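Side-chain contacts in cytosine deaminase (Klebsiella pneumoniae, PDB 4R85), which probably catalyses the hydrolytic deamination of 5-methylcytosine and cytosine, using an iron(II) centre in an amidohydrolase-type barrel: residues M193-L198 / V206-D211; K187-V192 / L221-E226. One frame throughout, in Å; residues are numbered along the deposited sequence.

Contact 1 (M193-L198 / V206-D211). With FE2 (Fe (II) ion), chain H; 17E (5-methylcytosine), chain G.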
loop_
_atom_site.group_PDB
_atom_site.type_symbol
_atom_site.label_atom_id
_atom_site.label_comp_id
_atom_site.label_asym_id
_atom_site.label_seq_id
_atom_site.Cartn_x
_atom_site.Cartn_y
_atom_site.Cartn_z
ATOM N N MET A 193 31.841 -13.385 10.722
ATOM C CA MET A 193 33.224 -13.684 10.327
ATOM C C MET A 193 33.285 -14.930 9.448
ATOM O O MET A 193 33.956 -14.936 8.408
ATOM C CB MET A 193 34.127 -13.857 11.551
ATOM C CG MET A 193 34.144 -12.653 12.479
ATOM S SD MET A 193 34.676 -11.132 11.621
ATOM C CE MET A 193 34.617 -9.958 12.982
ATOM N N PHE A 194 32.563 -15.975 9.856
ATOM C CA PHE A 194 32.484 -17.200 9.070
ATOM C C PHE A 194 31.928 -16.978 7.661
ATOM O O PHE A 194 32.495 -17.461 6.686
ATOM C CB PHE A 194 31.641 -18.277 9.778
ATOM C CG PHE A 194 31.307 -19.438 8.885
ATOM C CD1 PHE A 194 32.251 -20.434 8.640
ATOM C CD2 PHE A 194 30.078 -19.509 8.240
ATOM C CE1 PHE A 194 31.961 -21.502 7.790
ATOM C CE2 PHE A 194 29.777 -20.584 7.389
ATOM C CZ PHE A 194 30.721 -21.575 7.169
ATOM N N LEU A 195 30.798 -16.291 7.561
ATOM C CA LEU A 195 30.117 -16.185 6.281
ATOM C C LEU A 195 30.924 -15.321 5.311
ATOM O O LEU A 195 30.956 -15.588 4.114
ATOM C CB LEU A 195 28.676 -15.673 6.433
ATOM C CG LEU A 195 28.354 -14.205 6.740
ATOM C CD1 LEU A 195 28.271 -13.325 5.473
ATOM C CD2 LEU A 195 27.043 -14.125 7.525
ATOM N N MET A 196 31.590 -14.301 5.836
ATOM C CA MET A 196 32.465 -13.481 5.002
ATOM C C MET A 196 33.683 -14.274 4.520
ATOM O O MET A 196 34.077 -14.161 3.361
ATOM C CB MET A 196 32.878 -12.192 5.730
ATOM C CG MET A 196 31.718 -11.232 5.977
ATOM S SD MET A 196 30.958 -10.560 4.469
ATOM C CE MET A 196 32.131 -9.255 4.046
ATOM N N ASP A 197 34.263 -15.095 5.397
ATOM C CA ASP A 197 35.356 -15.982 4.994
ATOM C C ASP A 197 34.897 -16.949 3.905
ATOM O O ASP A 197 35.615 -17.183 2.926
ATOM C CB ASP A 197 35.884 -16.797 6.185
ATOM C CG ASP A 197 36.707 -15.962 7.157
ATOM O OD1 ASP A 197 37.123 -14.842 6.788
ATOM O OD2 ASP A 197 36.952 -16.439 8.287
ATOM N N LEU A 198 33.719 -17.539 4.109
ATOM C CA LEU A 198 33.110 -18.433 3.126
ATOM C C LEU A 198 32.959 -17.749 1.760
ATOM O O LEU A 198 33.402 -18.276 0.745
ATOM C CB LEU A 198 31.741 -18.914 3.631
ATOM C CG LEU A 198 31.022 -19.993 2.816
ATOM C CD1 LEU A 198 31.838 -21.280 2.754
ATOM C CD2 LEU A 198 29.609 -20.248 3.394
ATOM N N VAL A 206 27.363 -11.658 -1.156
ATOM C CA VAL A 206 26.863 -11.775 0.215
ATOM C C VAL A 206 25.553 -11.012 0.356
ATOM O O VAL A 206 25.448 -9.878 -0.100
ATOM C CB VAL A 206 27.879 -11.181 1.216
ATOM C CG1 VAL A 206 27.280 -11.069 2.621
ATOM C CG2 VAL A 206 29.138 -12.022 1.239
ATOM N N ASP A 207 24.552 -11.634 0.970
ATOM C CA ASP A 207 23.304 -10.939 1.289
ATOM C C ASP A 207 22.750 -11.480 2.602
ATOM O O ASP A 207 22.249 -12.598 2.646
ATOM C CB ASP A 207 22.272 -11.133 0.184
ATOM C CG ASP A 207 21.112 -10.161 0.286
ATOM O OD1 ASP A 207 20.609 -9.721 -0.777
ATOM O OD2 ASP A 207 20.698 -9.825 1.416
ATOM N N VAL A 208 22.827 -10.670 3.654
ATOM C CA VAL A 208 22.583 -11.129 5.015
ATOM C C VAL A 208 21.304 -10.528 5.597
ATOM O O VAL A 208 21.064 -9.324 5.464
ATOM C CB VAL A 208 23.781 -10.747 5.921
ATOM C CG1 VAL A 208 23.460 -10.991 7.386
ATOM C CG2 VAL A 208 25.033 -11.517 5.506
ATOM N N HIS A 209 20.493 -11.373 6.238
ATOM C CA HIS A 209 19.365 -10.918 7.062
ATOM C C HIS A 209 19.971 -10.321 8.315
ATOM O O HIS A 209 20.377 -11.030 9.224
ATOM C CB HIS A 209 18.455 -12.090 7.435
ATOM C CG HIS A 209 17.488 -12.462 6.357
ATOM N ND1 HIS A 209 17.890 -12.962 5.138
ATOM C CD2 HIS A 209 16.138 -12.391 6.311
ATOM C CE1 HIS A 209 16.828 -13.187 4.385
ATOM N NE2 HIS A 209 15.753 -12.851 5.076
ATOM N N CYS A 210 20.060 -9.008 8.362
ATOM C CA CYS A 210 21.040 -8.439 9.263
ATOM C C CYS A 210 20.558 -8.154 10.688
ATOM O O CYS A 210 21.061 -8.728 11.647
ATOM C CB CYS A 210 21.692 -7.218 8.621
ATOM S SG CYS A 210 23.173 -6.821 9.475
ATOM N N ASP A 211 19.600 -7.264 10.838
ATOM C CA ASP A 211 19.096 -6.957 12.169
ATOM C C ASP A 211 17.576 -6.839 12.089
ATOM O O ASP A 211 17.011 -5.754 12.271
ATOM C CB ASP A 211 19.729 -5.652 12.692
ATOM C CG ASP A 211 21.228 -5.798 13.007
ATOM O OD1 ASP A 211 22.059 -5.174 12.307
ATOM O OD2 ASP A 211 21.580 -6.528 13.968
HETATM FE FE FE2 H . 13.840 -12.000 4.006
HETATM N N1 17E G . 12.822 -15.633 7.478
HETATM C C2 17E G . 13.321 -14.565 8.099
HETATM O O2 17E G . 14.292 -14.732 9.053
HETATM N N3 17E G . 12.902 -13.328 7.812
HETATM C C4 17E G . 11.951 -13.131 6.884
HETATM N N4 17E G . 11.510 -11.806 6.588
HETATM C C5 17E G . 11.399 -14.220 6.206
HETATM C C6 17E G . 11.870 -15.488 6.534
HETATM C CM5 17E G . 10.342 -14.018 5.168
#

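Contact 2 (K187-V192 / L221-E226)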
loop_
_atom_site.group_PDB
_atom_site.type_symbol
_atom_site.label_atom_id
_atom_site.label_comp_id
_atom_site.label_asym_id
_atom_site.label_seq_id
_atom_site.Cartn_x
_atom_site.Cartn_y
_atom_site.Cartn_z
ATOM N N LYS A 187 28.159 -15.284 19.239
ATOM C CA LYS A 187 27.925 -16.197 18.125
ATOM C C LYS A 187 27.375 -15.475 16.902
ATOM O O LYS A 187 27.617 -15.878 15.763
ATOM C CB LYS A 187 27.025 -17.361 18.557
ATOM C CG LYS A 187 27.800 -18.361 19.402
ATOM C CD LYS A 187 26.990 -19.578 19.787
ATOM C CE LYS A 187 27.810 -20.431 20.742
ATOM N NZ LYS A 187 27.226 -21.782 20.952
ATOM N N GLY A 188 26.636 -14.397 17.138
ATOM C CA GLY A 188 26.214 -13.533 16.052
ATOM C C GLY A 188 27.443 -12.976 15.345
ATOM O O GLY A 188 27.526 -12.976 14.119
ATOM N N VAL A 189 28.419 -12.529 16.124
ATOM C CA VAL A 189 29.627 -11.945 15.538
ATOM C C VAL A 189 30.449 -13.000 14.799
ATOM O O VAL A 189 30.886 -12.768 13.670
ATOM C CB VAL A 189 30.478 -11.208 16.593
ATOM C CG1 VAL A 189 31.866 -10.872 16.052
ATOM C CG2 VAL A 189 29.749 -9.950 17.069
ATOM N N SER A 190 30.647 -14.157 15.420
ATOM C CA SER A 190 31.417 -15.217 14.777
ATOM C C SER A 190 30.730 -15.691 13.499
ATOM O O SER A 190 31.406 -16.064 12.534
ATOM C CB SER A 190 31.691 -16.388 15.726
ATOM O OG SER A 190 30.498 -17.095 16.024
ATOM N N SER A 191 29.395 -15.658 13.475
ATOM C CA SER A 191 28.683 -16.063 12.257
ATOM C C SER A 191 29.030 -15.139 11.084
ATOM O O SER A 191 29.191 -15.596 9.948
ATOM C CB SER A 191 27.165 -16.147 12.474
ATOM O OG SER A 191 26.551 -14.866 12.513
ATOM N N VAL A 192 29.153 -13.842 11.358
ATOM C CA VAL A 192 29.487 -12.901 10.287
ATOM C C VAL A 192 30.916 -13.137 9.797
ATOM O O VAL A 192 31.170 -13.121 8.585
ATOM C CB VAL A 192 29.270 -11.429 10.705
ATOM C CG1 VAL A 192 29.786 -10.479 9.621
ATOM C CG2 VAL A 192 27.783 -11.168 11.006
ATOM N N LEU A 221 25.008 -5.096 11.874
ATOM C CA LEU A 221 25.299 -4.308 10.683
ATOM C C LEU A 221 26.724 -3.740 10.704
ATOM O O LEU A 221 27.425 -3.800 9.690
ATOM C CB LEU A 221 24.277 -3.171 10.533
ATOM C CG LEU A 221 24.546 -2.252 9.341
ATOM C CD1 LEU A 221 24.532 -3.048 8.030
ATOM C CD2 LEU A 221 23.492 -1.146 9.307
ATOM N N GLU A 222 27.162 -3.203 11.846
ATOM C CA GLU A 222 28.525 -2.651 11.932
ATOM C C GLU A 222 29.590 -3.716 11.679
ATOM O O GLU A 222 30.622 -3.434 11.085
ATOM C CB GLU A 222 28.785 -1.945 13.269
ATOM C CG GLU A 222 28.855 -2.886 14.491
ATOM C CD GLU A 222 29.139 -2.158 15.805
ATOM O OE1 GLU A 222 29.765 -2.768 16.710
ATOM O OE2 GLU A 222 28.715 -0.987 15.943
ATOM N N VAL A 223 29.341 -4.943 12.132
ATOM C CA VAL A 223 30.312 -6.017 11.936
ATOM C C VAL A 223 30.395 -6.383 10.460
ATOM O O VAL A 223 31.479 -6.558 9.910
ATOM C CB VAL A 223 29.946 -7.278 12.754
ATOM C CG1 VAL A 223 31.017 -8.354 12.573
ATOM C CG2 VAL A 223 29.796 -6.914 14.214
ATOM N N LEU A 224 29.237 -6.485 9.822
ATOM C CA LEU A 224 29.173 -6.826 8.411
ATOM C C LEU A 224 29.829 -5.743 7.541
ATOM O O LEU A 224 30.629 -6.047 6.645
ATOM C CB LEU A 224 27.708 -7.025 7.999
ATOM C CG LEU A 224 27.446 -7.307 6.515
ATOM C CD1 LEU A 224 28.055 -8.638 6.115
ATOM C CD2 LEU A 224 25.955 -7.286 6.198
ATOM N N ALA A 225 29.490 -4.490 7.805
ATOM C CA ALA A 225 30.021 -3.382 7.004
ATOM C C ALA A 225 31.531 -3.272 7.188
ATOM O O ALA A 225 32.266 -3.027 6.223
ATOM C CB ALA A 225 29.324 -2.063 7.371
ATOM N N GLU A 226 32.008 -3.469 8.416
ATOM C CA GLU A 226 33.455 -3.402 8.629
ATOM C C GLU A 226 34.209 -4.536 7.922
ATOM O O GLU A 226 35.267 -4.308 7.341
ATOM C CB GLU A 226 33.810 -3.315 10.121
ATOM C CG GLU A 226 35.321 -3.364 10.447
ATOM C CD GLU A 226 36.138 -2.167 9.929
ATOM O OE1 GLU A 226 35.585 -1.258 9.275
ATOM O OE2 GLU A 226 37.359 -2.140 10.190
#

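Contact 1 (M193-L198 / V206-D211)
L195 sets its CD1 methyl against the methyl groups of two valines placed two residues apart on the strand, 3.7 Å from V208 CG2 and 3.8 Å from V206 CG1. The other branch stays with V208, L195 CD2 lying 3.9 Å from V208 CG2, so that one valine methyl meets both arms of the leucine fork. The leucine gets there by an unusual route for a helix: its CG stands between the backbone N and the carbonyl carbon (chi1 74°). Its neighbour M196 approaches V206 by its sulfur. The chain bends at chi2 and chi3 (-64° and -80°), which brings SD to 4.0 Å from V206 CG2, the two side chains crossing at about a right angle. V206 CG1 lies between the leucine and the sulfur, whereas CG2 meets the sulfur. This is the second half of a beta-alpha-beta unit of the TIM barrel: helix 185-202 runs back, nearly antiparallel, over strand 205-209, to which it leads. Alternation along the strand separates two environments. V206 and V208 face the helix, and all four touching residues are buried in apolar packing with no hydrogen bond across it. D207 points the other way, and its carboxylate forms a salt bridge with R115 and a hydrogen bond with S240. H209, at the strand's C-terminal end, binds iron(II) through NE2 at 2.4 Å. H56, H58, H241 and D308 complete the metal's protein ligands, while F149 stacks on the imidazole. The bound 5-methylcytosine approaches that ring obliquely, its N3 3.7 Å from H209 CD2.

Contact 2 (K187-V192 / L221-E226)
G188 O is gripped from within its own helix by the hydroxyl of S191, whose OG donates to it over 2.7 Å, and more weakly by the amide N of V192 at 3.3 Å. The serine comes in well bent, with an angle of 125° at the carbonyl oxygen, and its donor is tilted 28° from the carbonyl plane. A buried hydroxyl is thereby tied back to the turn before it. The next residue, V192, reaches across to the neighbouring helix. V192 CG1, which points away from its own backbone N (chi1 173°), extends to V223 CG1 at 3.8 Å and to the backbone of the next residue, L224 CA, at 3.9 Å. L224 CD1 adds a looser contact, 4.3 Å from V192 CG1. Helices 185-202 and 220-231 are successive outer helices of the TIM barrel, each leading to the next strand of the wall, and their near-parallel course reflects that repeated right-handed connection. V223 is shared between two residues a turn apart on the first helix: its CG1 goes to V192, whereas its CG2 stands 4.2 Å from V189 CG2, the two valines crossing at about a right angle. Depth changes along this short ridge. V192 and L224 are buried, the latter also packing on V237 and A239 of strand 237-240. V189 and V223 are partly exposed, and a glycerol, probably from the crystallisation liquor, lies beside V223 and hydrogen-bonds one carboxylate oxygen of E222, whose other oxygen bonds the hydroxyl of Y252.

Contacts 1 and 2 share helix 185-202 but use successive turns of it, on overlapping sides, M196 continuing the line of V189 and V192 while L195 turns to the barrel wall. In contact 1 every touching residue is buried; in contact 2 the same helix meets its outer neighbour, and two of the four touching residues are partly exposed. Both interfaces are apolar, yet one half of contact 1 is a strand that ends in a metal ligand, whereas contact 2 opens toward solvent and polar side chains. They meet at two places: M196 SD packs 3.9 Å from L224 CD1, and, near the start of helix 220-231, D211 OD1 probably hydrogen-bonds L221 N at 3.0 Å.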